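Local coordinates for glycoside hydrolase family 16 protein (Bacteroides ovatus, PDB 7KR6) that probably hydrolyses beta-glucans as a mixed-linkage endo-glucanase, cutting glycosidic bonds within the chain, and holds a fluorinated glucose-based inhibitor in its glycan pocket, at residues W59-V72 against L85-I99. The protein carries 1 engineered substitution. Numbering follows the deposited sequence.
With BGC (beta-D-glucopyranose), chain C; BGC (beta-D-glucopyranose), chain B; G2F (2-deoxy-2-fluoro-alpha-D-glucopyranose), chain D.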
loop_
_atom_site.group_PDB
_atom_site.type_symbol
_atom_site.label_atom_id
_atom_site.label_comp_id
_atom_site.label_asym_id
_atom_site.label_seq_id
_atom_site.Cartn_x
_atom_site.Cartn_y
_atom_site.Cartn_z
ATOM N N TRP A 59 -5.828 19.453 5.435
ATOM C CA TRP A 59 -6.913 19.377 4.420
ATOM C C TRP A 59 -7.022 17.944 3.872
ATOM O O TRP A 59 -8.117 17.373 3.899
ATOM C CB TRP A 59 -6.673 20.398 3.319
ATOM C CG TRP A 59 -7.601 20.226 2.151
ATOM C CD1 TRP A 59 -8.963 20.247 2.201
ATOM C CD2 TRP A 59 -7.246 19.951 0.782
ATOM N NE1 TRP A 59 -9.481 20.070 0.947
ATOM C CE2 TRP A 59 -8.456 19.868 0.058
ATOM C CE3 TRP A 59 -6.039 19.790 0.091
ATOM C CZ2 TRP A 59 -8.491 19.577 -1.311
ATOM C CZ3 TRP A 59 -6.070 19.532 -1.266
ATOM C CH2 TRP A 59 -7.282 19.422 -1.955
ATOM N N THR A 60 -5.913 17.332 3.484
ATOM C CA THR A 60 -5.900 15.895 3.068
ATOM C C THR A 60 -4.850 15.089 3.809
ATOM O O THR A 60 -3.792 15.675 4.163
ATOM C CB THR A 60 -5.668 15.721 1.552
ATOM O OG1 THR A 60 -4.462 16.323 1.085
ATOM C CG2 THR A 60 -6.822 16.300 0.756
ATOM N N ASN A 61 -5.119 13.791 3.972
ATOM C CA ASN A 61 -4.123 12.757 4.356
ATOM C C ASN A 61 -3.449 13.081 5.689
ATOM O O ASN A 61 -2.330 12.610 5.894
ATOM C CB ASN A 61 -3.069 12.588 3.250
ATOM C CG ASN A 61 -3.734 12.222 1.931
ATOM O OD1 ASN A 61 -4.601 11.348 1.918
ATOM N ND2 ASN A 61 -3.297 12.838 0.846
ATOM N N GLN A 62 -4.061 13.882 6.558
ATOM C CA GLN A 62 -3.403 14.310 7.838
ATOM C C GLN A 62 -2.062 15.032 7.587
ATOM O O GLN A 62 -1.188 15.090 8.495
ATOM C CB GLN A 62 -3.169 13.109 8.752
ATOM C CG GLN A 62 -4.459 12.432 9.240
ATOM C CD GLN A 62 -4.163 11.194 10.057
ATOM O OE1 GLN A 62 -3.921 11.262 11.264
ATOM N NE2 GLN A 62 -4.100 10.038 9.410
ATOM N N GLU A 63 -1.925 15.692 6.458
ATOM C CA GLU A 63 -0.694 16.465 6.115
ATOM C C GLU A 63 -0.536 17.667 7.063
ATOM O O GLU A 63 -1.564 18.219 7.557
ATOM C CB GLU A 63 -0.712 16.942 4.668
ATOM C CG GLU A 63 -0.720 15.785 3.680
ATOM C CD GLU A 63 -1.257 16.073 2.300
ATOM O OE1 GLU A 63 -1.374 17.244 1.960
ATOM O OE2 GLU A 63 -1.625 15.083 1.605
ATOM N N LEU A 64 0.704 18.049 7.334
ATOM C CA LEU A 64 1.031 19.143 8.277
ATOM C C LEU A 64 1.054 20.500 7.573
ATOM O O LEU A 64 0.873 21.493 8.283
ATOM C CB LEU A 64 2.387 18.842 8.932
ATOM C CG LEU A 64 2.422 17.545 9.745
ATOM C CD1 LEU A 64 3.832 17.196 10.211
ATOM C CD2 LEU A 64 1.479 17.631 10.914
ATOM N N GLN A 65 1.395 20.589 6.285
ATOM C CA GLN A 65 1.610 21.901 5.630
ATOM C C GLN A 65 0.270 22.552 5.312
ATOM O O GLN A 65 -0.698 21.856 4.965
ATOM C CB GLN A 65 2.403 21.797 4.332
ATOM C CG GLN A 65 1.590 21.350 3.115
ATOM C CD GLN A 65 1.059 19.942 3.199
ATOM O OE1 GLN A 65 1.653 19.079 3.859
ATOM N NE2 GLN A 65 -0.031 19.706 2.485
ATOM N N ALA A 66 0.276 23.877 5.359
ATOM C CA ALA A 66 -0.692 24.699 4.609
ATOM C C ALA A 66 -0.129 24.879 3.206
ATOM O O ALA A 66 1.076 25.073 3.031
ATOM C CB ALA A 66 -0.862 26.008 5.315
ATOM N N TYR A 67 -0.982 24.869 2.202
ATOM C CA TYR A 67 -0.541 25.276 0.858
ATOM C C TYR A 67 -0.876 26.760 0.654
ATOM O O TYR A 67 -2.019 27.166 1.046
ATOM C CB TYR A 67 -1.225 24.411 -0.194
ATOM C CG TYR A 67 -0.698 22.987 -0.293
ATOM C CD1 TYR A 67 0.639 22.766 -0.572
ATOM C CD2 TYR A 67 -1.533 21.891 -0.166
ATOM C CE1 TYR A 67 1.144 21.480 -0.734
ATOM C CE2 TYR A 67 -1.047 20.607 -0.344
ATOM C CZ TYR A 67 0.291 20.404 -0.638
ATOM O OH TYR A 67 0.780 19.123 -0.803
ATOM N N ASP A 68 0.004 27.489 0.026
ATOM C CA ASP A 68 -0.309 28.896 -0.341
ATOM C C ASP A 68 0.455 29.330 -1.570
ATOM O O ASP A 68 1.387 28.650 -2.037
ATOM C CB ASP A 68 -0.208 29.844 0.840
ATOM C CG ASP A 68 1.187 30.073 1.356
ATOM O OD1 ASP A 68 2.135 30.005 0.559
ATOM O OD2 ASP A 68 1.293 30.374 2.553
ATOM N N ALA A 69 -0.006 30.440 -2.136
ATOM C CA ALA A 69 0.527 30.874 -3.433
ATOM C C ALA A 69 1.979 31.329 -3.267
ATOM O O ALA A 69 2.738 31.244 -4.234
ATOM C CB ALA A 69 -0.363 31.947 -4.011
ATOM N N ALA A 70 2.352 31.860 -2.101
ATOM C CA ALA A 70 3.715 32.393 -1.899
ATOM C C ALA A 70 4.758 31.275 -1.988
ATOM O O ALA A 70 5.954 31.595 -2.160
ATOM C CB ALA A 70 3.808 33.098 -0.569
ATOM N N HIS A 71 4.355 30.011 -1.809
ATOM C CA HIS A 71 5.329 28.900 -1.792
ATOM C C HIS A 71 5.389 28.214 -3.150
ATOM O O HIS A 71 5.922 27.077 -3.234
ATOM C CB HIS A 71 5.023 28.015 -0.586
ATOM C CG HIS A 71 5.441 28.690 0.677
ATOM N ND1 HIS A 71 4.632 29.636 1.328
ATOM C CD2 HIS A 71 6.577 28.602 1.406
ATOM C CE1 HIS A 71 5.257 30.082 2.416
ATOM N NE2 HIS A 71 6.446 29.472 2.480
ATOM N N VAL A 72 4.812 28.833 -4.172
ATOM C CA VAL A 72 4.988 28.432 -5.585
ATOM C C VAL A 72 5.673 29.608 -6.277
ATOM O O VAL A 72 5.144 30.753 -6.188
ATOM C CB VAL A 72 3.649 28.087 -6.255
ATOM C CG1 VAL A 72 3.894 27.613 -7.669
ATOM C CG2 VAL A 72 2.865 27.043 -5.455
ATOM N N LEU A 85 8.598 24.602 -5.908
ATOM C CA LEU A 85 7.724 24.431 -4.742
ATOM C C LEU A 85 8.598 24.445 -3.481
ATOM O O LEU A 85 9.495 23.562 -3.350
ATOM C CB LEU A 85 6.954 23.115 -4.850
ATOM C CG LEU A 85 6.245 22.891 -6.183
ATOM C CD1 LEU A 85 5.609 21.519 -6.234
ATOM C CD2 LEU A 85 5.201 23.976 -6.466
ATOM N N THR A 86 8.295 25.369 -2.586
ATOM C CA THR A 86 9.118 25.594 -1.369
ATOM C C THR A 86 8.350 25.216 -0.124
ATOM O O THR A 86 7.301 25.776 0.162
ATOM C CB THR A 86 9.547 27.060 -1.265
ATOM O OG1 THR A 86 10.268 27.358 -2.465
ATOM C CG2 THR A 86 10.384 27.261 -0.011
ATOM N N ALA A 87 8.896 24.271 0.641
ATOM C CA ALA A 87 8.379 23.913 1.969
ATOM C C ALA A 87 9.190 24.688 3.017
ATOM O O ALA A 87 10.408 24.771 2.877
ATOM C CB ALA A 87 8.484 22.440 2.188
ATOM N N GLU A 88 8.495 25.299 3.943
ATOM C CA GLU A 88 9.090 26.226 4.934
ATOM C C GLU A 88 8.455 25.991 6.292
ATOM O O GLU A 88 7.232 25.839 6.379
ATOM C CB GLU A 88 8.803 27.667 4.525
ATOM C CG GLU A 88 9.269 28.661 5.572
ATOM C CD GLU A 88 9.198 30.104 5.100
ATOM O OE1 GLU A 88 8.474 30.386 4.110
ATOM O OE2 GLU A 88 9.861 30.934 5.720
ATOM N N ARG A 89 9.268 26.028 7.357
ATOM C CA ARG A 89 8.744 25.969 8.722
ATOM C C ARG A 89 9.038 27.289 9.449
ATOM O O ARG A 89 10.175 27.767 9.391
ATOM C CB ARG A 89 9.381 24.810 9.479
ATOM C CG ARG A 89 8.781 24.639 10.860
ATOM C CD ARG A 89 9.251 23.357 11.498
ATOM N NE ARG A 89 8.897 23.238 12.897
ATOM C CZ ARG A 89 9.119 22.161 13.638
ATOM N NH1 ARG A 89 9.761 21.119 13.117
ATOM N NH2 ARG A 89 8.716 22.137 14.895
ATOM N N LYS A 90 8.033 27.806 10.132
ATOM C CA LYS A 90 8.107 29.077 10.903
ATOM C C LYS A 90 7.455 28.761 12.245
ATOM O O LYS A 90 6.233 28.620 12.301
ATOM C CB LYS A 90 7.486 30.225 10.094
ATOM N N GLY A 91 8.258 28.531 13.290
ATOM C CA GLY A 91 7.740 27.995 14.557
ATOM C C GLY A 91 7.196 26.584 14.356
ATOM O O GLY A 91 7.943 25.709 13.861
ATOM N N ASN A 92 5.915 26.375 14.637
ATOM C CA ASN A 92 5.260 25.063 14.421
ATOM C C ASN A 92 4.302 25.188 13.234
ATOM O O ASN A 92 3.523 24.241 13.056
ATOM C CB ASN A 92 4.546 24.536 15.669
ATOM C CG ASN A 92 5.511 24.092 16.760
ATOM O OD1 ASN A 92 6.590 23.534 16.496
ATOM N ND2 ASN A 92 5.118 24.338 18.000
ATOM N N LYS A 93 4.400 26.265 12.462
ATOM C CA LYS A 93 3.592 26.426 11.216
ATOM C C LYS A 93 4.446 25.946 10.038
ATOM O O LYS A 93 5.631 26.334 9.921
ATOM C CB LYS A 93 3.146 27.870 11.001
ATOM C CG LYS A 93 2.105 28.409 11.993
ATOM C CD LYS A 93 0.922 27.503 12.254
ATOM C CE LYS A 93 0.078 27.935 13.440
ATOM N NZ LYS A 93 -0.165 29.402 13.443
ATOM N N ILE A 94 3.816 25.173 9.148
ATOM C CA ILE A 94 4.467 24.671 7.921
ATOM C C ILE A 94 3.661 25.098 6.681
ATOM O O ILE A 94 2.445 25.032 6.717
ATOM C CB ILE A 94 4.691 23.152 8.018
ATOM C CG1 ILE A 94 5.678 22.854 9.165
ATOM C CG2 ILE A 94 5.231 22.609 6.718
ATOM C CD1 ILE A 94 5.766 21.398 9.471
ATOM N N TYR A 95 4.376 25.561 5.675
ATOM C CA TYR A 95 3.812 26.072 4.398
ATOM C C TYR A 95 4.494 25.381 3.240
ATOM O O TYR A 95 5.695 25.165 3.284
ATOM C CB TYR A 95 4.057 27.573 4.301
ATOM C CG TYR A 95 3.565 28.310 5.513
ATOM C CD1 TYR A 95 2.233 28.668 5.619
ATOM C CD2 TYR A 95 4.419 28.597 6.571
ATOM C CE1 TYR A 95 1.755 29.340 6.723
ATOM C CE2 TYR A 95 3.946 29.256 7.696
ATOM C CZ TYR A 95 2.615 29.644 7.757
ATOM O OH TYR A 95 2.097 30.278 8.852
ATOM N N SER A 96 3.766 25.121 2.160
ATOM C CA SER A 96 4.395 24.571 0.952
ATOM C C SER A 96 3.506 24.898 -0.239
ATOM O O SER A 96 2.588 25.704 -0.074
ATOM C CB SER A 96 4.625 23.072 1.099
ATOM O OG SER A 96 5.485 22.613 0.079
ATOM N N GLY A 97 3.866 24.354 -1.395
ATOM C CA GLY A 97 3.189 24.665 -2.659
ATOM C C GLY A 97 2.663 23.479 -3.411
ATOM O O GLY A 97 3.220 22.341 -3.329
ATOM N N ARG A 98 1.581 23.748 -4.142
ATOM C CA ARG A 98 0.855 22.718 -4.911
ATOM C C ARG A 98 0.197 23.433 -6.088
ATOM O O ARG A 98 -0.449 24.484 -5.845
ATOM C CB ARG A 98 -0.233 22.077 -4.048
ATOM C CG ARG A 98 -1.176 21.141 -4.798
ATOM C CD ARG A 98 -1.879 20.201 -3.870
ATOM N NE ARG A 98 -3.080 19.599 -4.440
ATOM C CZ ARG A 98 -3.690 18.549 -3.941
ATOM N NH1 ARG A 98 -3.181 17.896 -2.923
ATOM N NH2 ARG A 98 -4.843 18.127 -4.461
ATOM N N ILE A 99 0.319 22.876 -7.278
ATOM C CA ILE A 99 -0.388 23.413 -8.472
ATOM C C ILE A 99 -1.138 22.298 -9.178
ATOM O O ILE A 99 -0.743 21.111 -9.136
ATOM C CB ILE A 99 0.598 24.105 -9.420
ATOM C CG1 ILE A 99 1.519 23.109 -10.110
ATOM C CG2 ILE A 99 1.342 25.214 -8.719
ATOM C CD1 ILE A 99 2.502 23.698 -11.102
HETATM C C2 BGC C . -6.547 12.054 -0.542
HETATM C C3 BGC C . -8.004 12.520 -0.799
HETATM C C4 BGC C . -8.072 13.773 -1.642
HETATM C C5 BGC C . -7.282 13.625 -2.958
HETATM C C6 BGC C . -7.215 14.865 -3.814
HETATM C C1 BGC C . -5.889 12.013 -1.895
HETATM O O2 BGC C . -6.464 10.837 0.139
HETATM O O3 BGC C . -8.576 12.674 0.505
HETATM O O4 BGC C . -9.467 14.079 -1.920
HETATM O O5 BGC C . -5.915 13.239 -2.608
HETATM O O6 BGC C . -6.596 15.956 -3.088
HETATM C C2 BGC B . -11.181 15.602 -2.356
HETATM C C3 BGC B . -11.845 16.874 -1.832
HETATM C C4 BGC B . -12.022 16.759 -0.349
HETATM C C5 BGC B . -10.676 16.438 0.316
HETATM C C6 BGC B . -10.824 16.320 1.810
HETATM C C1 BGC B . -9.843 15.358 -1.629
HETATM O O2 BGC B . -10.929 15.757 -3.738
HETATM O O3 BGC B . -13.138 16.896 -2.428
HETATM O O4 BGC B . -12.445 18.037 0.154
HETATM O O5 BGC B . -10.145 15.230 -0.256
HETATM O O6 BGC B . -11.628 15.230 2.230
HETATM C C1 G2F D . -2.815 10.091 -4.641
HETATM C C2 G2F D . -3.603 10.228 -3.383
HETATM C C3 G2F D . -3.725 11.676 -2.956
HETATM C C4 G2F D . -2.332 12.220 -2.761
HETATM C C5 G2F D . -1.609 12.099 -4.139
HETATM C C6 G2F D . -0.212 12.668 -4.230
HETATM O O3 G2F D . -4.513 11.775 -1.774
HETATM O O4 G2F D . -2.451 13.608 -2.288
HETATM O O5 G2F D . -1.531 10.733 -4.592
HETATM O O6 G2F D . 0.611 12.149 -3.119
HETATM F F2 G2F D . -4.852 9.558 -3.554
HETATM O O HOH W 1 -4.294 15.617 -1.668
HETATM O O HOH W 2 -1.187 17.399 -0.770
HETATM O O HOH W 3 1.242 24.072 9.578
HETATM O O HOH W 4 0.440 26.306 -3.304
#
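Y67 lies across R98 where the short strand 66-67 pairs in parallel with the strand containing Y95 and S96, in the beta-sandwich (jelly-roll) fold of family 16. R98 CB sits over the centre of the Y67 ring, 3.6 Å from the centroid, in a CH-pi contact. Q65 CG lies against the opposite face, toward the rim. CG of R98 is anti to the backbone N (chi1 172°), and the chain then runs extended to the glycan pocket. There the guanidinium presents one face to W59 CZ3, and the two planes stand 63° apart. R98 NH2 donates to O6 of the chain C glucose at 3.1 Å. A salt bridge from NE to E53 also holds the group. E63, the last residue of the type I' turn T60-E63, accepts from N61 ND2 on OE2 and from Q65 NE2 on OE1. Q65 OE1 accepts from the backbone N of V240, so the amide is held at both ends. The E63 bond probably steadies N61, whose OD1 and ND2 bond the chain C glucose and the fluorosugar.

The strands join through A66 N to I94 O (2.8 Å), S96 N to A66 O and D68 N to S96 O. Next to them, H71 bridges to the hairpin 85-96. Y95 CB packs over one face of the imidazole, while the two rings are nearly parallel but slid apart, with little overlap. H71 ND1 donates to D68 OD1 at 2.6 Å. On the hairpin side, H71 NE2 reaches E88 OE1 at 2.8 Å, close to the imidazole plane, and uses the anti lone pair of that oxygen.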